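Local coordinates for protein UL16 (Human herpesvirus 5 strain ad169, PDB 2WY3) that helps the virus escape host immunity by blocking binding of ULBP1 and ULBP2 to the KLRK1 receptor and sequestering KLRK1 ligands inside the cell, at residues B[110-115]-B[128-133]; B[26-31]-B[124-129]; B[46-51]-B[66-71]; B[37-42]-B[95-100]. All coordinates share one frame; numbering follows the deposited sequence.

Contact 1. Residues B[110-115]-B[128-133]; sequences GRYDCL and LYVRLG
Tyr-112 meets Val-130 across the non-polar face of this antiparallel pairing, and the packing there is close. Ring atom CE2 of Tyr-112 lies 3.7 Å from CG2 of Val-130, the ring edge is turned toward the carbonyl O of Leu-128, and Phe-53 stacks on the same ring. Beneath these groups the hydrogen-bonded pairs Gly-110 with Val-130 and Tyr-112 with Leu-128 give four backbone bonds; that from Tyr-112 N to Leu-128 O is 2.8 Å long and nearly straight (171°).

The other face is the more exposed one, though its contacts are no longer. There Arg-111 and Tyr-129 run side by side in the same direction, and methylene CG of Arg-111 sits over the phenol face, 4.0 Å from the ring centroid, in a CH-pi contact. A bend at chi3 (84°) turns NE of Arg-111 back toward its own strand. NE reaches Asp-113 OD2 at 2.8 Å and NH2 reaches the same oxygen at 3.0 Å, while OD1 of Asp-113 pairs with Arg-127. Arg-131 NH1 adds a second donor to Val-130 O, approaching from above the carbonyl plane. Apolar contact joins one face; on the other, a carboxylate shared by two arginines probably offsets their mutual repulsion.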
# COMPACT_ATOMS: atom_id res chain seq x y z
N GLY B 110 8.49 2.34 -19.21
CA GLY B 110 8.69 3.76 -19.39
C GLY B 110 8.89 4.48 -18.07
O GLY B 110 9.51 3.94 -17.17
N ARG B 111 8.39 5.71 -18.00
CA ARG B 111 8.67 6.60 -16.87
C ARG B 111 7.36 7.09 -16.29
O ARG B 111 6.53 7.63 -17.03
CB ARG B 111 9.46 7.80 -17.39
CG ARG B 111 10.15 8.67 -16.33
CD ARG B 111 10.88 9.85 -17.00
NE ARG B 111 9.96 10.95 -17.25
CZ ARG B 111 9.79 11.55 -18.42
NH1 ARG B 111 10.50 11.18 -19.49
NH2 ARG B 111 8.91 12.54 -18.51
N TYR B 112 7.16 6.89 -14.98
CA TYR B 112 5.94 7.33 -14.29
C TYR B 112 6.31 8.47 -13.35
O TYR B 112 7.09 8.27 -12.42
CB TYR B 112 5.29 6.17 -13.50
CG TYR B 112 4.73 5.10 -14.43
CD1 TYR B 112 3.38 5.07 -14.75
CD2 TYR B 112 5.57 4.15 -15.01
CE1 TYR B 112 2.86 4.10 -15.62
CE2 TYR B 112 5.06 3.17 -15.88
CZ TYR B 112 3.72 3.16 -16.18
OH TYR B 112 3.21 2.21 -17.05
N ASP B 113 5.77 9.66 -13.62
CA ASP B 113 6.11 10.86 -12.86
C ASP B 113 4.90 11.29 -12.02
O ASP B 113 3.86 11.65 -12.57
CB ASP B 113 6.49 12.02 -13.80
CG ASP B 113 7.84 11.80 -14.49
OD1 ASP B 113 8.76 11.28 -13.84
OD2 ASP B 113 7.98 12.14 -15.68
N CYS B 114 5.04 11.26 -10.70
CA CYS B 114 3.98 11.75 -9.82
C CYS B 114 4.10 13.25 -9.69
O CYS B 114 5.13 13.76 -9.25
CB CYS B 114 4.07 11.10 -8.45
SG CYS B 114 3.62 9.34 -8.58
N LEU B 115 3.02 13.94 -10.06
CA LEU B 115 3.07 15.37 -10.31
C LEU B 115 2.40 16.14 -9.21
O LEU B 115 1.44 15.66 -8.61
CB LEU B 115 2.31 15.70 -11.60
CG LEU B 115 2.73 14.96 -12.87
CD1 LEU B 115 1.90 15.47 -14.06
CD2 LEU B 115 4.21 15.17 -13.12
N LEU B 128 9.37 6.97 -11.30
CA LEU B 128 9.67 5.54 -11.34
C LEU B 128 9.89 5.13 -12.79
O LEU B 128 9.04 5.37 -13.64
CB LEU B 128 8.50 4.74 -10.76
CG LEU B 128 8.58 3.24 -11.05
CD1 LEU B 128 9.74 2.62 -10.24
CD2 LEU B 128 7.24 2.56 -10.74
N TYR B 129 11.05 4.53 -13.06
CA TYR B 129 11.27 3.90 -14.36
C TYR B 129 10.88 2.42 -14.26
O TYR B 129 11.24 1.75 -13.29
CB TYR B 129 12.74 4.00 -14.75
CG TYR B 129 13.16 5.38 -15.21
CD1 TYR B 129 12.91 5.81 -16.51
CD2 TYR B 129 13.84 6.24 -14.35
CE1 TYR B 129 13.32 7.06 -16.94
CE2 TYR B 129 14.25 7.52 -14.77
CZ TYR B 129 13.98 7.91 -16.07
OH TYR B 129 14.37 9.15 -16.52
N VAL B 130 10.17 1.94 -15.27
CA VAL B 130 9.72 0.54 -15.33
C VAL B 130 10.33 -0.13 -16.55
O VAL B 130 10.26 0.41 -17.66
CB VAL B 130 8.19 0.48 -15.42
CG1 VAL B 130 7.72 -0.94 -15.72
CG2 VAL B 130 7.56 1.04 -14.13
N ARG B 131 10.94 -1.29 -16.33
CA ARG B 131 11.61 -2.03 -17.40
C ARG B 131 11.12 -3.47 -17.36
O ARG B 131 10.62 -3.92 -16.35
CB ARG B 131 13.12 -2.00 -17.19
CG ARG B 131 13.68 -0.59 -17.26
CD ARG B 131 13.58 -0.09 -18.71
NE ARG B 131 14.24 1.21 -18.89
CZ ARG B 131 13.62 2.38 -18.90
NH1 ARG B 131 12.29 2.45 -18.73
NH2 ARG B 131 14.32 3.50 -19.06
N LEU B 132 11.24 -4.19 -18.48
CA LEU B 132 10.90 -5.60 -18.48
C LEU B 132 11.87 -6.35 -17.59
O LEU B 132 12.96 -5.86 -17.29
CB LEU B 132 10.95 -6.15 -19.91
CG LEU B 132 10.03 -5.50 -20.95
CD1 LEU B 132 10.23 -6.17 -22.31
CD2 LEU B 132 8.58 -5.60 -20.51
N GLY B 133 11.48 -7.54 -17.14
CA GLY B 133 12.38 -8.38 -16.39
C GLY B 133 11.66 -9.39 -15.52
O GLY B 133 10.43 -9.39 -15.42

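Contact 2. Residues B[26-31]-B[124-129]; sequences ETWTLH and IIERLY
Trp-28 reaches across to Glu-126 with its indole N-H: NE1 lies 2.9 Å from OE2, which it meets on the anti side of the carboxylate and somewhat out of its plane. The bond is moderately bent (148°). OE1 of the same carboxylate stands 4.4 Å from OE1 of Glu-26, a like-charge approach that the indole N-H may partly offset.

The backbone polar groups are matched in the pattern of parallel strands. Trp-28 addresses two residues of the partner strand, its N giving to Arg-127 O and its O receiving from Tyr-129 N (2.8 Å). Arg-127 N in turn gives to Glu-26 O, and Leu-30 N to Tyr-129 O. Several of these carbonyls also take a CA-H contact, such as Thr-29 CA to Tyr-129 O at 3.2 Å. The charged end of Arg-127 goes outside the pairing, to Asp-113, while its methylenes lie alongside Thr-27 OG1.

Apolar cover comes from Leu-128. With chi1 of Trp-28 at 59°, CG stands between the backbone N and the carbonyl carbon, the crowded position, and the six-membered ring takes Leu-128 CD1 over its centre, 3.6 Å above the plane. The same methyl touches Leu-30 CG at 3.8 Å.

An outermost strand paired in parallel with the last strand of an otherwise antiparallel sheet is a feature of V-type and I-type immunoglobulin domains, where strand A' joins strand G; 27-31 beside 121-131, in a sheet that also holds the extra edge strand 71-74, is consistent with a V-like topology.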
# COMPACT_ATOMS: atom_id res chain seq x y z
N GLU B 26 12.52 12.11 -5.79
CA GLU B 26 13.08 10.78 -5.57
C GLU B 26 12.93 10.07 -6.91
O GLU B 26 11.95 10.30 -7.62
CB GLU B 26 12.27 10.03 -4.51
CG GLU B 26 12.68 8.59 -4.32
CD GLU B 26 12.00 7.92 -3.14
OE1 GLU B 26 11.20 8.59 -2.44
OE2 GLU B 26 12.27 6.73 -2.92
N THR B 27 13.86 9.19 -7.25
CA THR B 27 13.83 8.53 -8.56
C THR B 27 14.49 7.15 -8.51
O THR B 27 15.57 6.99 -7.94
CB THR B 27 14.49 9.42 -9.63
OG1 THR B 27 14.41 8.81 -10.92
CG2 THR B 27 15.95 9.70 -9.27
N TRP B 28 13.82 6.14 -9.08
CA TRP B 28 14.30 4.77 -9.02
C TRP B 28 13.73 3.95 -10.16
O TRP B 28 12.92 4.46 -10.94
CB TRP B 28 13.95 4.14 -7.67
CG TRP B 28 12.49 4.11 -7.36
CD1 TRP B 28 11.63 5.17 -7.34
CD2 TRP B 28 11.72 2.96 -7.03
NE1 TRP B 28 10.36 4.74 -7.01
CE2 TRP B 28 10.40 3.39 -6.80
CE3 TRP B 28 12.03 1.60 -6.87
CZ2 TRP B 28 9.38 2.51 -6.46
CZ3 TRP B 28 11.01 0.73 -6.52
CH2 TRP B 28 9.70 1.19 -6.32
N THR B 29 14.20 2.71 -10.27
CA THR B 29 13.88 1.84 -11.42
C THR B 29 13.43 0.49 -10.88
O THR B 29 14.03 -0.03 -9.92
CB THR B 29 15.12 1.63 -12.34
OG1 THR B 29 15.56 2.89 -12.87
CG2 THR B 29 14.79 0.69 -13.51
N LEU B 30 12.37 -0.07 -11.47
CA LEU B 30 11.95 -1.44 -11.18
C LEU B 30 12.06 -2.27 -12.44
O LEU B 30 11.70 -1.80 -13.51
CB LEU B 30 10.48 -1.47 -10.73
CG LEU B 30 10.26 -1.06 -9.29
CD1 LEU B 30 8.77 -0.91 -9.01
CD2 LEU B 30 10.89 -2.12 -8.37
N HIS B 31 12.52 -3.51 -12.31
CA HIS B 31 12.56 -4.45 -13.42
C HIS B 31 11.53 -5.55 -13.18
O HIS B 31 11.64 -6.29 -12.21
CB HIS B 31 13.95 -5.08 -13.55
CG HIS B 31 15.01 -4.10 -13.95
ND1 HIS B 31 15.33 -3.85 -15.26
CD2 HIS B 31 15.82 -3.31 -13.20
CE1 HIS B 31 16.30 -2.95 -15.31
NE2 HIS B 31 16.61 -2.61 -14.08
N ILE B 124 7.94 17.21 -9.71
CA ILE B 124 7.79 15.78 -9.75
C ILE B 124 8.22 15.24 -8.40
O ILE B 124 9.39 15.34 -8.03
CB ILE B 124 8.64 15.13 -10.86
CG1 ILE B 124 8.14 15.60 -12.23
CG2 ILE B 124 8.54 13.61 -10.74
CD1 ILE B 124 9.05 15.18 -13.41
N ILE B 125 7.27 14.73 -7.63
CA ILE B 125 7.65 14.31 -6.27
C ILE B 125 8.33 12.96 -6.28
O ILE B 125 9.17 12.66 -5.42
CB ILE B 125 6.46 14.35 -5.29
CG1 ILE B 125 5.40 13.32 -5.67
CG2 ILE B 125 5.86 15.74 -5.23
CD1 ILE B 125 4.30 13.22 -4.61
N GLU B 126 7.99 12.14 -7.26
CA GLU B 126 8.63 10.83 -7.41
C GLU B 126 8.58 10.37 -8.84
O GLU B 126 7.58 10.56 -9.53
CB GLU B 126 7.93 9.79 -6.52
CG GLU B 126 8.58 8.41 -6.58
CD GLU B 126 8.01 7.42 -5.55
OE1 GLU B 126 7.37 7.85 -4.56
OE2 GLU B 126 8.22 6.21 -5.76
N ARG B 127 9.68 9.78 -9.30
CA ARG B 127 9.77 9.27 -10.66
C ARG B 127 10.14 7.80 -10.60
O ARG B 127 11.08 7.42 -9.90
CB ARG B 127 10.83 10.05 -11.46
CG ARG B 127 11.26 9.36 -12.77
CD ARG B 127 12.20 10.28 -13.53
NE ARG B 127 11.50 11.45 -14.07
CZ ARG B 127 12.10 12.54 -14.54
NH1 ARG B 127 13.43 12.64 -14.52
NH2 ARG B 127 11.37 13.53 -15.02
N LEU B 128 9.37 6.97 -11.30
CA LEU B 128 9.67 5.54 -11.34
C LEU B 128 9.89 5.13 -12.79
O LEU B 128 9.04 5.37 -13.64
CB LEU B 128 8.50 4.74 -10.76
CG LEU B 128 8.58 3.24 -11.05
CD1 LEU B 128 9.74 2.62 -10.24
CD2 LEU B 128 7.24 2.56 -10.74
N TYR B 129 11.05 4.53 -13.06
CA TYR B 129 11.27 3.90 -14.36
C TYR B 129 10.88 2.42 -14.26
O TYR B 129 11.24 1.75 -13.29
CB TYR B 129 12.74 4.00 -14.75
CG TYR B 129 13.16 5.38 -15.21
CD1 TYR B 129 12.91 5.81 -16.51
CD2 TYR B 129 13.84 6.24 -14.35
CE1 TYR B 129 13.32 7.06 -16.94
CE2 TYR B 129 14.25 7.52 -14.77
CZ TYR B 129 13.98 7.91 -16.07
OH TYR B 129 14.37 9.15 -16.52

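Contact 3. Residues B[46-51]-B[66-71]; sequences DEIIGV and LYQNDT. With NAG (2-acetamido-2-deoxy-beta-D-glucopyranose), chain K.
Ile-49 and Tyr-67 form a hydrogen-bonded antiparallel pair, N to O in both directions, on strands whose directions differ by 159°, and Gly-50 with Leu-66 follows as the non-hydrogen-bonded pair.

Side chains of the first pair lie side by side and point the same way, Ile-49 CG1 coming within 4.0 Å of Tyr-67 CB. On the reverse face Leu-66 puts CD2 4.1 Å from the CA of Gly-50, where no side chain intervenes, and the same methyl reaches toward Ile-48 CG2. Gln-68 carries the polar end of the contact. Its CG is anti to the backbone N (chi1 -174°) and the chain beyond is extended, passing over Ile-48 CG1, which lies 3.7 Å from the amide carbon CD. The amide then delivers NE2 to Asp-46 O at 2.9 Å; the acceptor lies in the amide plane, but the donor stands above the plane of the Asp-46 carbonyl. Water 1 continues the pairing, accepting from Asn-69 N and lying 2.6 Å from Glu-47 O.

From Gln-68 to Thr-71 the chain makes a type I' turn closed by two backbone bonds. Asn-69, in the turn, bears an N-linked sugar through a 1.4 Å bond from ND2 to C1.

Glu-47 is salt-bridged to Arg-116 and Asp-70 to Lys-89. Strand 62-68 is flanked on its other side by 71-74, strand 49-55 by 110-118, and the face of Ile-49 and Tyr-67 packs on Leu-98 of strand 95-102 in the facing sheet.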
# COMPACT_ATOMS: atom_id res chain seq x y z
N ASP B 46 -9.67 20.91 -3.45
CA ASP B 46 -9.73 21.26 -4.86
C ASP B 46 -8.43 20.96 -5.61
O ASP B 46 -8.34 21.21 -6.81
CB ASP B 46 -10.14 22.73 -5.04
CG ASP B 46 -9.01 23.70 -4.72
OD1 ASP B 46 -7.94 23.28 -4.22
OD2 ASP B 46 -9.19 24.91 -4.98
N GLU B 47 -7.44 20.40 -4.93
CA GLU B 47 -6.14 20.20 -5.56
C GLU B 47 -6.13 19.04 -6.55
O GLU B 47 -6.48 17.90 -6.21
CB GLU B 47 -5.03 20.01 -4.52
CG GLU B 47 -3.64 20.01 -5.16
CD GLU B 47 -2.52 19.87 -4.15
OE1 GLU B 47 -2.82 19.77 -2.94
OE2 GLU B 47 -1.33 19.86 -4.56
N ILE B 48 -5.70 19.34 -7.77
CA ILE B 48 -5.52 18.33 -8.79
C ILE B 48 -4.09 17.82 -8.77
O ILE B 48 -3.14 18.60 -8.94
CB ILE B 48 -5.85 18.88 -10.19
CG1 ILE B 48 -7.30 19.37 -10.21
CG2 ILE B 48 -5.60 17.81 -11.24
CD1 ILE B 48 -7.67 20.19 -11.44
N ILE B 49 -3.94 16.52 -8.52
CA ILE B 49 -2.65 15.85 -8.57
C ILE B 49 -2.76 14.68 -9.56
O ILE B 49 -3.85 14.38 -10.04
CB ILE B 49 -2.23 15.37 -7.17
CG1 ILE B 49 -3.33 14.49 -6.53
CG2 ILE B 49 -1.95 16.57 -6.27
CD1 ILE B 49 -2.89 13.85 -5.22
N GLY B 50 -1.65 14.04 -9.90
CA GLY B 50 -1.76 12.96 -10.86
C GLY B 50 -0.45 12.35 -11.26
O GLY B 50 0.61 12.69 -10.72
N VAL B 51 -0.52 11.47 -12.25
CA VAL B 51 0.64 10.69 -12.66
C VAL B 51 0.75 10.70 -14.18
O VAL B 51 -0.21 10.38 -14.88
CB VAL B 51 0.52 9.22 -12.20
CG1 VAL B 51 1.78 8.46 -12.54
CG2 VAL B 51 0.26 9.15 -10.68
N LEU B 66 -5.51 11.64 -13.40
CA LEU B 66 -5.63 12.78 -12.50
C LEU B 66 -6.62 12.51 -11.36
O LEU B 66 -7.59 11.79 -11.53
CB LEU B 66 -6.10 14.03 -13.26
CG LEU B 66 -5.18 14.56 -14.37
CD1 LEU B 66 -5.86 15.70 -15.11
CD2 LEU B 66 -3.83 14.99 -13.79
N TYR B 67 -6.35 13.13 -10.21
CA TYR B 67 -7.09 12.89 -8.97
C TYR B 67 -7.43 14.24 -8.34
O TYR B 67 -6.61 15.15 -8.34
CB TYR B 67 -6.19 12.09 -8.03
CG TYR B 67 -6.88 11.38 -6.89
CD1 TYR B 67 -6.66 11.78 -5.57
CD2 TYR B 67 -7.71 10.28 -7.12
CE1 TYR B 67 -7.28 11.12 -4.51
CE2 TYR B 67 -8.31 9.62 -6.08
CZ TYR B 67 -8.08 10.03 -4.78
OH TYR B 67 -8.70 9.36 -3.75
N GLN B 68 -8.66 14.37 -7.85
CA GLN B 68 -9.10 15.61 -7.20
C GLN B 68 -10.23 15.31 -6.24
O GLN B 68 -11.18 14.61 -6.59
CB GLN B 68 -9.58 16.63 -8.24
CG GLN B 68 -9.93 18.03 -7.68
CD GLN B 68 -10.63 18.92 -8.71
OE1 GLN B 68 -11.28 18.41 -9.62
NE2 GLN B 68 -10.49 20.24 -8.56
N ASN B 69 -10.15 15.86 -5.03
CA ASN B 69 -11.21 15.66 -4.05
C ASN B 69 -11.53 14.17 -3.91
O ASN B 69 -12.68 13.75 -3.98
CB ASN B 69 -12.45 16.45 -4.46
CG ASN B 69 -13.43 16.63 -3.31
OD1 ASN B 69 -13.12 16.34 -2.16
ND2 ASN B 69 -14.61 17.14 -3.63
N ASP B 70 -10.47 13.38 -3.73
CA ASP B 70 -10.57 11.94 -3.47
C ASP B 70 -11.28 11.13 -4.55
O ASP B 70 -11.83 10.06 -4.27
CB ASP B 70 -11.23 11.69 -2.11
CG ASP B 70 -10.49 12.37 -0.98
OD1 ASP B 70 -9.26 12.17 -0.87
OD2 ASP B 70 -11.13 13.10 -0.19
N THR B 71 -11.25 11.62 -5.78
CA THR B 71 -11.85 10.90 -6.90
C THR B 71 -10.97 10.99 -8.13
O THR B 71 -10.37 12.03 -8.37
CB THR B 71 -13.22 11.49 -7.28
OG1 THR B 71 -13.94 11.85 -6.10
CG2 THR B 71 -14.03 10.48 -8.10
C1 NAG K . -15.47 17.22 -2.49
C2 NAG K . -16.22 18.53 -2.76
C3 NAG K . -17.36 18.72 -1.77
C4 NAG K . -18.26 17.50 -1.83
C5 NAG K . -17.46 16.24 -1.54
C6 NAG K . -18.34 15.01 -1.66
C7 NAG K . -15.07 20.39 -3.80
C8 NAG K . -14.30 21.66 -3.60
N2 NAG K . -15.32 19.67 -2.71
O3 NAG K . -18.10 19.88 -2.08
O4 NAG K . -19.30 17.64 -0.89
O5 NAG K . -16.35 16.11 -2.42
O6 NAG K . -17.65 13.90 -1.14
O7 NAG K . -15.43 20.05 -4.93
O HOH W 1 -7.77 16.94 -4.13

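Contact 4. Residues B[37-42]-B[95-100]; sequences ICYYEN and VTKLYT. With NAG (2-acetamido-2-deoxy-beta-D-glucopyranose), chain I.
Tyr-39 and Val-95 cross at about a right angle, and methyl CG1 of the valine stands 3.7 Å above the centre of the phenol ring, 3° off its normal. The second methyl, CG2, leans to the ring's polar end, 3.4 Å from OH. With chi1 at -169°, CG of Tyr-39 is anti to the backbone N. Lys-97, on the same side of the sheet and extended, crosses Tyr-39 with CE 4.1 Å from CD1.

At the far end of that side of the sheet the roles are exchanged. Ile-37 supplies the methyl and Tyr-99 the ring: CG2 lies over the phenol, shifted toward its rim, while CG1 comes within 3.7 Å of CD1. The OH groups of Tyr-39 and Tyr-99 both bond to acidic side chains of another protein in the assembly, which places this face at an interface.

Strands 34-41 and 95-102, with 82-89, make the smaller sheet of an immunoglobulin-like sandwich, and Cys-38 is disulfide-bonded to Cys-114 of the facing sheet, as in the classical intersheet cystine of that fold.

On the buried face Tyr-40 and Leu-98 cross obliquely, with CE2 3.7 Å from CG. The edge of the Tyr-40 ring is directed at Thr-96 O, which accepts from Tyr-40 N at 2.9 Å, and its OH bonds to Leu-115 O. Reciprocal bonds join Cys-38 with Leu-98. Beyond Glu-41, Asn-42 carries an N-linked sugar, bonded covalently through ND2.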
# COMPACT_ATOMS: atom_id res chain seq x y z
N ILE B 37 3.77 4.18 -5.80
CA ILE B 37 2.94 4.64 -4.69
C ILE B 37 3.47 6.00 -4.23
O ILE B 37 4.48 6.07 -3.52
CB ILE B 37 2.99 3.65 -3.51
CG1 ILE B 37 2.63 2.24 -4.00
CG2 ILE B 37 2.04 4.12 -2.40
CD1 ILE B 37 2.90 1.10 -2.99
N CYS B 38 2.81 7.07 -4.64
CA CYS B 38 3.31 8.40 -4.36
C CYS B 38 2.63 9.08 -3.18
O CYS B 38 1.43 8.96 -3.01
CB CYS B 38 3.20 9.24 -5.62
SG CYS B 38 4.33 8.56 -6.87
N TYR B 39 3.44 9.77 -2.39
CA TYR B 39 3.07 10.23 -1.07
C TYR B 39 2.86 11.74 -1.06
O TYR B 39 3.81 12.51 -1.29
CB TYR B 39 4.26 9.85 -0.18
CG TYR B 39 4.11 9.95 1.31
CD1 TYR B 39 4.00 8.80 2.08
CD2 TYR B 39 4.17 11.17 1.96
CE1 TYR B 39 3.91 8.87 3.46
CE2 TYR B 39 4.08 11.25 3.34
CZ TYR B 39 3.95 10.09 4.09
OH TYR B 39 3.87 10.16 5.46
N TYR B 40 1.63 12.17 -0.81
CA TYR B 40 1.27 13.60 -0.84
C TYR B 40 0.76 14.06 0.52
O TYR B 40 -0.28 13.59 0.98
CB TYR B 40 0.13 13.83 -1.83
CG TYR B 40 0.47 13.68 -3.30
CD1 TYR B 40 0.68 14.81 -4.10
CD2 TYR B 40 0.54 12.43 -3.89
CE1 TYR B 40 0.96 14.67 -5.46
CE2 TYR B 40 0.83 12.28 -5.23
CZ TYR B 40 1.05 13.40 -6.01
OH TYR B 40 1.33 13.24 -7.35
N GLU B 41 1.46 14.99 1.15
CA GLU B 41 0.96 15.57 2.40
C GLU B 41 0.08 16.78 2.13
O GLU B 41 0.30 17.52 1.17
CB GLU B 41 2.15 15.98 3.28
CG GLU B 41 3.05 14.79 3.59
CD GLU B 41 4.28 15.14 4.40
OE1 GLU B 41 5.14 15.88 3.89
OE2 GLU B 41 4.38 14.63 5.54
N ASN B 42 -0.95 16.92 2.97
CA ASN B 42 -1.80 18.11 3.02
C ASN B 42 -2.45 18.49 1.68
O ASN B 42 -2.44 19.66 1.27
CB ASN B 42 -1.04 19.29 3.62
CG ASN B 42 -0.87 19.17 5.12
OD1 ASN B 42 -1.29 18.18 5.73
ND2 ASN B 42 -0.25 20.17 5.73
N VAL B 95 -2.08 12.19 4.88
CA VAL B 95 -1.37 11.83 3.67
C VAL B 95 -2.35 11.22 2.68
O VAL B 95 -3.16 10.36 3.05
CB VAL B 95 -0.29 10.78 3.98
CG1 VAL B 95 0.37 10.27 2.69
CG2 VAL B 95 0.75 11.38 4.94
N THR B 96 -2.25 11.64 1.42
CA THR B 96 -2.96 10.96 0.34
C THR B 96 -1.92 10.21 -0.48
O THR B 96 -0.90 10.77 -0.82
CB THR B 96 -3.66 11.98 -0.57
OG1 THR B 96 -4.62 12.73 0.19
CG2 THR B 96 -4.37 11.27 -1.72
N LYS B 97 -2.17 8.95 -0.78
CA LYS B 97 -1.26 8.21 -1.65
C LYS B 97 -1.93 7.96 -2.99
O LYS B 97 -3.12 7.61 -3.04
CB LYS B 97 -0.89 6.88 -1.02
CG LYS B 97 0.10 7.00 0.13
CD LYS B 97 0.25 5.66 0.84
CE LYS B 97 1.36 5.70 1.87
NZ LYS B 97 1.34 4.48 2.72
N LEU B 98 -1.18 8.14 -4.07
CA LEU B 98 -1.67 7.75 -5.39
C LEU B 98 -1.02 6.42 -5.76
O LEU B 98 0.21 6.31 -5.78
CB LEU B 98 -1.32 8.81 -6.44
CG LEU B 98 -1.97 10.19 -6.32
CD1 LEU B 98 -1.78 10.98 -7.60
CD2 LEU B 98 -3.46 10.06 -5.99
N TYR B 99 -1.84 5.42 -6.07
CA TYR B 99 -1.34 4.09 -6.43
C TYR B 99 -1.50 3.85 -7.91
O TYR B 99 -2.59 4.00 -8.45
CB TYR B 99 -2.15 3.01 -5.71
CG TYR B 99 -1.84 2.87 -4.25
CD1 TYR B 99 -1.06 1.81 -3.79
CD2 TYR B 99 -2.33 3.78 -3.32
CE1 TYR B 99 -0.77 1.66 -2.45
CE2 TYR B 99 -2.04 3.65 -1.97
CZ TYR B 99 -1.26 2.58 -1.54
OH TYR B 99 -0.96 2.44 -0.21
N THR B 100 -0.40 3.48 -8.56
CA THR B 100 -0.45 3.05 -9.95
C THR B 100 0.22 1.68 -10.05
O THR B 100 1.44 1.57 -9.92
CB THR B 100 0.29 4.04 -10.88
OG1 THR B 100 -0.20 5.37 -10.66
CG2 THR B 100 0.10 3.64 -12.35
C1 NAG I . -0.18 19.87 7.14
C2 NAG I . 1.30 20.12 7.43
C3 NAG I . 1.60 20.13 8.92
C4 NAG I . 0.60 20.99 9.67
C5 NAG I . -0.82 20.57 9.31
C6 NAG I . -1.84 21.44 10.05
C7 NAG I . 3.05 19.34 5.93
C8 NAG I . 4.08 18.27 5.74
N2 NAG I . 2.07 19.07 6.79
O3 NAG I . 2.91 20.62 9.13
O4 NAG I . 0.80 20.84 11.06
O5 NAG I . -1.03 20.69 7.92
O6 NAG I . -1.79 22.75 9.54
O7 NAG I . 3.13 20.41 5.32
O HOH W 2 -3.28 14.77 2.10

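Contacts 1, 2 and 3 belong to the six-stranded sheet and contact 4 to the three-stranded one. Contacts 1 and 2 share strand 121-131; contact 3 adjoins contact 1 where strands 49-55 and 110-118 are neighbours. Contact 4 is the most buried. On its inner side, which meets contacts 1 and 3 across the sandwich, it is mainly apolar, with a disulfide and a few satisfied hydroxyls, whereas its Tyr-39 and Tyr-99 face is turned to another protein chain. Contacts 1 and 2 mix buried Asp-113 and Arg-127 with partly exposed groups such as Arg-111, Tyr-129 and Glu-126; the polar end of contact 3 is the glycan-bearing turn. Contact 2 alone pairs its strands in parallel.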